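Local coordinates for glucose-binding protein (Thermus thermophilus HB27, PDB 2B3F) that binds glucose and galactose, and probably delivers its sugar to a binding-protein-dependent transport system, at residues Q170-W173 with E174-L178; A96-K99 with G100-D103; Q150-Q154 with K155-A159. All blocks are in the same frame, centred on the assembly; numbering follows the deposited sequence.

Interaction 1 (Q170-W173 with E174-L178)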
loop_
_atom_site.group_PDB
_atom_site.type_symbol
_atom_site.label_atom_id
_atom_site.label_comp_id
_atom_site.label_asym_id
_atom_site.label_seq_id
_atom_site.Cartn_x
_atom_site.Cartn_y
_atom_site.Cartn_z
ATOM N N GLN A 170 0.181 8.499 8.209
ATOM C CA GLN A 170 0.100 8.967 6.822
ATOM C C GLN A 170 -0.954 8.165 6.063
ATOM O O GLN A 170 -1.724 8.723 5.288
ATOM C CB GLN A 170 1.429 8.810 6.122
ATOM C CG GLN A 170 2.626 9.598 6.709
ATOM C CD GLN A 170 3.865 9.380 5.867
ATOM O OE1 GLN A 170 3.804 9.484 4.642
ATOM N NE2 GLN A 170 4.983 9.056 6.502
ATOM N N HIS A 171 -0.967 6.853 6.299
ATOM C CA HIS A 171 -1.920 5.941 5.685
ATOM C C HIS A 171 -3.352 6.338 6.002
ATOM O O HIS A 171 -4.189 6.419 5.124
ATOM C CB HIS A 171 -1.670 4.499 6.117
ATOM C CG HIS A 171 -2.442 3.515 5.305
ATOM N ND1 HIS A 171 -1.866 2.767 4.299
ATOM C CD2 HIS A 171 -3.760 3.202 5.315
ATOM C CE1 HIS A 171 -2.802 2.021 3.734
ATOM N NE2 HIS A 171 -3.956 2.257 4.339
ATOM N N LEU A 172 -3.618 6.585 7.281
ATOM C CA LEU A 172 -4.914 7.101 7.691
ATOM C C LEU A 172 -5.239 8.427 6.986
ATOM O O LEU A 172 -6.351 8.616 6.481
ATOM C CB LEU A 172 -4.901 7.328 9.189
ATOM C CG LEU A 172 -6.115 7.997 9.782
ATOM C CD1 LEU A 172 -7.389 7.180 9.548
ATOM C CD2 LEU A 172 -5.808 8.178 11.290
ATOM N N TRP A 173 -4.261 9.326 6.933
ATOM C CA TRP A 173 -4.437 10.633 6.311
ATOM C C TRP A 173 -4.889 10.519 4.843
ATOM O O TRP A 173 -5.769 11.240 4.428
ATOM C CB TRP A 173 -3.158 11.469 6.372
ATOM C CG TRP A 173 -3.314 12.859 5.806
ATOM C CD1 TRP A 173 -3.707 13.992 6.484
ATOM C CD2 TRP A 173 -3.090 13.281 4.443
ATOM N NE1 TRP A 173 -3.740 15.069 5.637
ATOM C CE2 TRP A 173 -3.362 14.675 4.381
ATOM C CE3 TRP A 173 -2.686 12.621 3.278
ATOM C CZ2 TRP A 173 -3.233 15.414 3.198
ATOM C CZ3 TRP A 173 -2.561 13.348 2.107
ATOM C CH2 TRP A 173 -2.842 14.738 2.073
ATOM N N GLU A 174 -4.326 9.586 4.074
ATOM C CA GLU A 174 -4.705 9.542 2.639
ATOM C C GLU A 174 -6.166 9.119 2.466
ATOM O O GLU A 174 -6.839 9.573 1.543
ATOM C CB GLU A 174 -3.734 8.751 1.767
ATOM C CG GLU A 174 -3.625 7.264 1.983
ATOM C CD GLU A 174 -2.579 6.632 1.052
ATOM O OE1 GLU A 174 -1.730 7.383 0.494
ATOM O OE2 GLU A 174 -2.598 5.395 0.906
ATOM N N SER A 175 -6.672 8.283 3.364
ATOM C CA SER A 175 -8.119 7.966 3.368
ATOM C C SER A 175 -8.959 9.199 3.713
ATOM O O SER A 175 -9.952 9.502 3.048
ATOM C CB SER A 175 -8.461 6.840 4.324
ATOM O OG SER A 175 -8.335 5.570 3.709
ATOM N N VAL A 176 -8.563 9.906 4.768
ATOM C CA VAL A 176 -9.260 11.131 5.153
ATOM C C VAL A 176 -9.253 12.151 4.013
ATOM O O VAL A 176 -10.305 12.708 3.676
ATOM C CB VAL A 176 -8.670 11.743 6.459
ATOM C CG1 VAL A 176 -9.258 13.126 6.740
ATOM C CG2 VAL A 176 -8.888 10.809 7.639
ATOM N N ALA A 177 -8.085 12.398 3.418
ATOM C CA ALA A 177 -7.954 13.334 2.309
ATOM C C ALA A 177 -8.833 12.950 1.108
ATOM O O ALA A 177 -9.483 13.815 0.488
ATOM C CB ALA A 177 -6.495 13.446 1.884
ATOM N N LEU A 178 -8.858 11.659 0.775
ATOM C CA LEU A 178 -9.669 11.209 -0.352
ATOM C C LEU A 178 -11.142 11.502 -0.078
ATOM O O LEU A 178 -11.867 11.958 -0.970
ATOM C CB LEU A 178 -9.463 9.711 -0.626
ATOM C CG LEU A 178 -10.361 9.113 -1.731
ATOM C CD1 LEU A 178 -10.107 9.792 -3.081
ATOM C CD2 LEU A 178 -10.169 7.590 -1.841
HETATM O O HOH W 1 -5.847 4.798 3.519
#
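W173 and A177 meet one turn apart on helix 166-190, a buried alpha-helix of this periplasmic sugar-binding protein. The contact is a CH-pi interaction. The A177 CB sits 3.8 Å from the centroid of the W173 six-membered ring and only 8° off the ring normal. With CG anti to the backbone N and beside the carbonyl carbon (chi1 -177°), the indole lies toward the next turn, one face over the A177 methyl. Other rings crowd round it: W205, F208 and F360 all meet W173, and F208 does so edge-to-face. Cutting this indole back to the methyl of an alanine is likely to leave the A177 methyl without its ring face and to open a gap beside W205, F208 and F360.

A looser apolar contact joins L172 CD1 to V176 CG2 at 4.4 Å, next to the same F208.

The backbone bonds are those of a regular helix. A177 N donates to W173 O at 2.8 Å in a nearly straight bond of 174°. V176 N reaches L172 O, and E174 N reaches Q170 O.

The polar side chains find their main partners elsewhere. The E174 carboxylate takes hydrogen bonds from the S121 and S345 hydroxyls at OE2 and from V347 N at OE1. Its OE2 lies 4.4 Å from H171 ND1, too far for a direct bond. The H171 ring instead bonds through NE2 to S121 O and through ND1 to NE2 of H348, a residue of the galactose pocket, which places H171 in a second shell about 7 Å from the sugar.

One water bridges the turn. S175 OG, which also hydrogen-bonds S266 OG, is 2.6 Å from this water, and the water donates to H171 O at 2.8 Å.

Interaction 2 (A96-K99 with G100-D103)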
loop_
_atom_site.group_PDB
_atom_site.type_symbol
_atom_site.label_atom_id
_atom_site.label_comp_id
_atom_site.label_asym_id
_atom_site.label_seq_id
_atom_site.Cartn_x
_atom_site.Cartn_y
_atom_site.Cartn_z
ATOM N N ALA A 96 -2.545 -8.899 -20.674
ATOM C CA ALA A 96 -2.795 -9.568 -19.398
ATOM C C ALA A 96 -3.092 -8.618 -18.226
ATOM O O ALA A 96 -3.713 -9.036 -17.277
ATOM C CB ALA A 96 -1.607 -10.443 -19.043
ATOM N N PHE A 97 -2.618 -7.375 -18.293
ATOM C CA PHE A 97 -2.842 -6.385 -17.225
ATOM C C PHE A 97 -3.729 -5.249 -17.719
ATOM O O PHE A 97 -3.705 -4.925 -18.929
ATOM C CB PHE A 97 -1.512 -5.782 -16.766
ATOM C CG PHE A 97 -0.563 -6.785 -16.190
ATOM C CD1 PHE A 97 -0.898 -7.469 -15.040
ATOM C CD2 PHE A 97 0.651 -7.049 -16.802
ATOM C CE1 PHE A 97 -0.034 -8.417 -14.504
ATOM C CE2 PHE A 97 1.524 -7.991 -16.278
ATOM C CZ PHE A 97 1.166 -8.679 -15.107
ATOM N N PRO A 98 -4.470 -4.598 -16.796
ATOM C CA PRO A 98 -5.303 -3.444 -17.177
ATOM C C PRO A 98 -4.457 -2.277 -17.645
ATOM O O PRO A 98 -3.334 -2.085 -17.170
ATOM C CB PRO A 98 -6.075 -3.091 -15.899
ATOM C CG PRO A 98 -5.404 -3.776 -14.798
ATOM C CD PRO A 98 -4.538 -4.877 -15.346
ATOM N N LYS A 99 -4.990 -1.513 -18.597
ATOM C CA LYS A 99 -4.222 -0.461 -19.254
ATOM C C LYS A 99 -3.694 0.572 -18.260
ATOM O O LYS A 99 -2.568 1.063 -18.404
ATOM C CB LYS A 99 -5.089 0.254 -20.289
ATOM C CG LYS A 99 -4.330 1.294 -21.104
ATOM C CD LYS A 99 -5.268 2.293 -21.786
ATOM C CE LYS A 99 -4.463 3.334 -22.560
ATOM N NZ LYS A 99 -3.597 4.186 -21.659
ATOM N N GLY A 100 -4.521 0.906 -17.273
ATOM C CA GLY A 100 -4.160 1.878 -16.234
ATOM C C GLY A 100 -2.937 1.460 -15.445
ATOM O O GLY A 100 -2.109 2.294 -15.076
ATOM N N LEU A 101 -2.828 0.160 -15.189
ATOM C CA LEU A 101 -1.646 -0.402 -14.525
ATOM C C LEU A 101 -0.413 -0.352 -15.430
ATOM O O LEU A 101 0.669 0.027 -14.989
ATOM C CB LEU A 101 -1.929 -1.826 -14.052
ATOM C CG LEU A 101 -0.864 -2.490 -13.194
ATOM C CD1 LEU A 101 -0.555 -1.684 -11.923
ATOM C CD2 LEU A 101 -1.326 -3.898 -12.824
ATOM N N ILE A 102 -0.572 -0.713 -16.706
ATOM C CA ILE A 102 0.529 -0.584 -17.655
ATOM C C ILE A 102 1.029 0.867 -17.678
ATOM O O ILE A 102 2.235 1.129 -17.731
ATOM C CB ILE A 102 0.127 -1.033 -19.099
ATOM C CG1 ILE A 102 -0.264 -2.517 -19.133
ATOM C CG2 ILE A 102 1.281 -0.780 -20.082
ATOM C CD1 ILE A 102 0.864 -3.458 -18.868
ATOM N N ASP A 103 0.094 1.809 -17.625
ATOM C CA ASP A 103 0.477 3.214 -17.636
ATOM C C ASP A 103 1.370 3.580 -16.451
ATOM O O ASP A 103 2.331 4.307 -16.628
ATOM C CB ASP A 103 -0.754 4.112 -17.657
ATOM C CG ASP A 103 -1.523 4.053 -18.979
ATOM O OD1 ASP A 103 -0.970 3.614 -20.025
ATOM O OD2 ASP A 103 -2.700 4.477 -18.970
#
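F97 and I102 meet at the apolar centre of this helix start, where the chain enters helix 99-105. The I102 CD1 methyl lies 3.9 Å from F97 CB, and the two side chains cross at about a right angle. I102 CG1 stands beside its own backbone N (chi1 -62°), and this puts CD1 back over the residues before the helix. On another side of the F97 ring is L101, whose CD2 comes within 4.2 Å of F97 CD1. L101 also lies side by side with the P98 ring, pointing the same way, with its CB 4.1 Å from P98 CG. Beyond the segments, F97 meets the W93 ring, and L101 reaches M275 and S277 of strand 272-280.

Next outward comes the backbone. P98 is the N-cap residue. Its carbonyl O accepts the first helical bond, from I102 N at 3.1 Å, and a weak one from L101 N. D103 N then donates to K99 O.

The polar edge is a salt bridge one turn long. K99 runs out extended and bends only at its last torsion (chi4 -64°), bringing NZ to the D103 carboxylate. NZ is 2.8 Å from D103 OD2, on the syn side, with a weak second bond to OD1. This i to i+4 pair is exposed, and its opposite charges probably help fix the first turn, while the buried F97 and L101 face the protein interior.

Interaction 3 (Q150-Q154 with K155-A159)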
loop_
_atom_site.group_PDB
_atom_site.type_symbol
_atom_site.label_atom_id
_atom_site.label_comp_id
_atom_site.label_asym_id
_atom_site.label_seq_id
_atom_site.Cartn_x
_atom_site.Cartn_y
_atom_site.Cartn_z
ATOM N N GLN A 150 -17.347 8.755 19.778
ATOM C CA GLN A 150 -17.753 9.456 21.010
ATOM C C GLN A 150 -18.675 8.561 21.860
ATOM O O GLN A 150 -18.444 8.351 23.055
ATOM C CB GLN A 150 -18.438 10.775 20.664
ATOM C CG GLN A 150 -18.615 11.721 21.855
ATOM C CD GLN A 150 -17.300 12.356 22.300
ATOM O OE1 GLN A 150 -16.405 11.675 22.819
ATOM N NE2 GLN A 150 -17.183 13.674 22.109
ATOM N N THR A 151 -19.692 7.996 21.216
ATOM C CA THR A 151 -20.534 6.966 21.839
ATOM C C THR A 151 -19.695 5.860 22.482
ATOM O O THR A 151 -19.973 5.438 23.608
ATOM C CB THR A 151 -21.495 6.339 20.806
ATOM O OG1 THR A 151 -22.343 7.353 20.270
ATOM C CG2 THR A 151 -22.362 5.250 21.432
ATOM N N LEU A 152 -18.662 5.389 21.772
ATOM C CA LEU A 152 -17.844 4.283 22.268
ATOM C C LEU A 152 -16.990 4.701 23.458
ATOM O O LEU A 152 -16.785 3.910 24.382
ATOM C CB LEU A 152 -16.956 3.701 21.148
ATOM C CG LEU A 152 -17.691 2.895 20.080
ATOM C CD1 LEU A 152 -16.823 2.736 18.821
ATOM C CD2 LEU A 152 -18.106 1.529 20.628
ATOM N N LYS A 153 -16.489 5.933 23.433
ATOM C CA LYS A 153 -15.759 6.468 24.581
ATOM C C LYS A 153 -16.660 6.529 25.822
ATOM O O LYS A 153 -16.243 6.134 26.913
ATOM C CB LYS A 153 -15.178 7.845 24.276
ATOM C CG LYS A 153 -13.893 7.793 23.461
ATOM C CD LYS A 153 -13.472 9.181 23.068
ATOM C CE LYS A 153 -12.300 9.175 22.112
ATOM N NZ LYS A 153 -11.932 10.570 21.766
ATOM N N GLN A 154 -17.891 6.987 25.623
ATOM C CA GLN A 154 -18.913 6.996 26.690
ATOM C C GLN A 154 -19.174 5.590 27.242
ATOM O O GLN A 154 -19.309 5.404 28.459
ATOM C CB GLN A 154 -20.206 7.651 26.179
ATOM C CG GLN A 154 -20.040 9.169 25.974
ATOM C CD GLN A 154 -21.085 9.803 25.061
ATOM O OE1 GLN A 154 -22.016 9.141 24.579
ATOM N NE2 GLN A 154 -20.933 11.104 24.822
ATOM N N LYS A 155 -19.196 4.600 26.353
ATOM C CA LYS A 155 -19.363 3.196 26.743
ATOM C C LYS A 155 -18.102 2.558 27.346
ATOM O O LYS A 155 -18.138 1.395 27.738
ATOM C CB LYS A 155 -19.870 2.370 25.553
ATOM C CG LYS A 155 -21.231 2.831 25.070
ATOM C CD LYS A 155 -21.771 1.990 23.952
ATOM C CE LYS A 155 -23.203 2.380 23.653
ATOM N NZ LYS A 155 -23.924 1.345 22.882
ATOM N N GLY A 156 -17.002 3.309 27.430
ATOM C CA GLY A 156 -15.791 2.838 28.102
ATOM C C GLY A 156 -14.632 2.414 27.205
ATOM O O GLY A 156 -13.597 1.965 27.718
ATOM N N LEU A 157 -14.807 2.539 25.885
ATOM C CA LEU A 157 -13.733 2.259 24.922
ATOM C C LEU A 157 -12.936 3.549 24.711
ATOM O O LEU A 157 -13.331 4.406 23.935
ATOM C CB LEU A 157 -14.309 1.731 23.599
ATOM C CG LEU A 157 -13.330 1.076 22.594
ATOM C CD1 LEU A 157 -12.645 -0.135 23.169
ATOM C CD2 LEU A 157 -14.044 0.701 21.317
ATOM N N GLU A 158 -11.826 3.659 25.440
ATOM C CA GLU A 158 -10.957 4.841 25.484
ATOM C C GLU A 158 -10.426 5.320 24.121
ATOM O O GLU A 158 -10.290 6.518 23.881
ATOM C CB GLU A 158 -9.729 4.537 26.349
ATOM C CG GLU A 158 -9.770 5.041 27.773
ATOM C CD GLU A 158 -8.495 4.680 28.548
ATOM O OE1 GLU A 158 -7.383 4.784 27.974
ATOM O OE2 GLU A 158 -8.610 4.271 29.735
ATOM N N ALA A 159 -10.067 4.359 23.276
ATOM C CA ALA A 159 -9.397 4.643 22.007
ATOM C C ALA A 159 -10.057 3.763 20.962
ATOM O O ALA A 159 -9.551 2.673 20.661
ATOM C CB ALA A 159 -7.923 4.349 22.109
#
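L152 and L157 are brought together by the backbone torsions of the residue before L157. G156 has phi 105° and psi 2°, which turns the chain out of the helix and back along its last turn. Here helix 142-154 closes in a Schellman motif. L152 CB and L157 CB then come within 4.1 Å, the apolar contact that commonly goes with this cap. Both leucines also touch W134, and L152 reaches P160 and A237.

Two backbone bonds define the cap. L157 N donates to L152 O at 2.8 Å, and G156 N donates to K153 O at 3.0 Å. The second comes from well above the carbonyl plane, 68° out of it. Before them, K155 N donates to T151 O in an ordinary helical bond. L157 O comes back alongside the last turn, where K153 CA makes a CA-H...O contact with it at 3.3 Å.

On the outer side T151 and K155 lie side by side, pointing the same way. The T151 CG2 methyl rests 3.7 Å from K155 CE. The lysine chain stays extended past it, and its NZ bonds to W134 O. K153 stretches out on another side, past the carbonyl O of E158, and its NZ bonds to D213 O. The lysines use their carbon chains within the turn and their amino groups outside it.

At these backbone angles a CB on G156 would be jammed against the carbonyl O of K155, so the position calls for glycine. Main-chain bonds close the helix, and the leucine pair covers the inner side.

Overall arrangement
The three contacts lie in three different helices, at the start of one, inside another and at the end of the third. Interaction 1 is the core one. All its touching residues are buried within helix 166-190, and its chemistry is aromatic packing with polar groups satisfied by neighbours near the sugar pocket. Interactions 2 and 3 are only partly buried and lie on opposite sides of the chain's centre, their own centres about 44 Å apart. Interaction 2 opens helix 99-105 with an N-cap and a surface salt bridge. Interaction 3 closes helix 142-154 with a glycine turn, and lies away from the sugar site. None touches another.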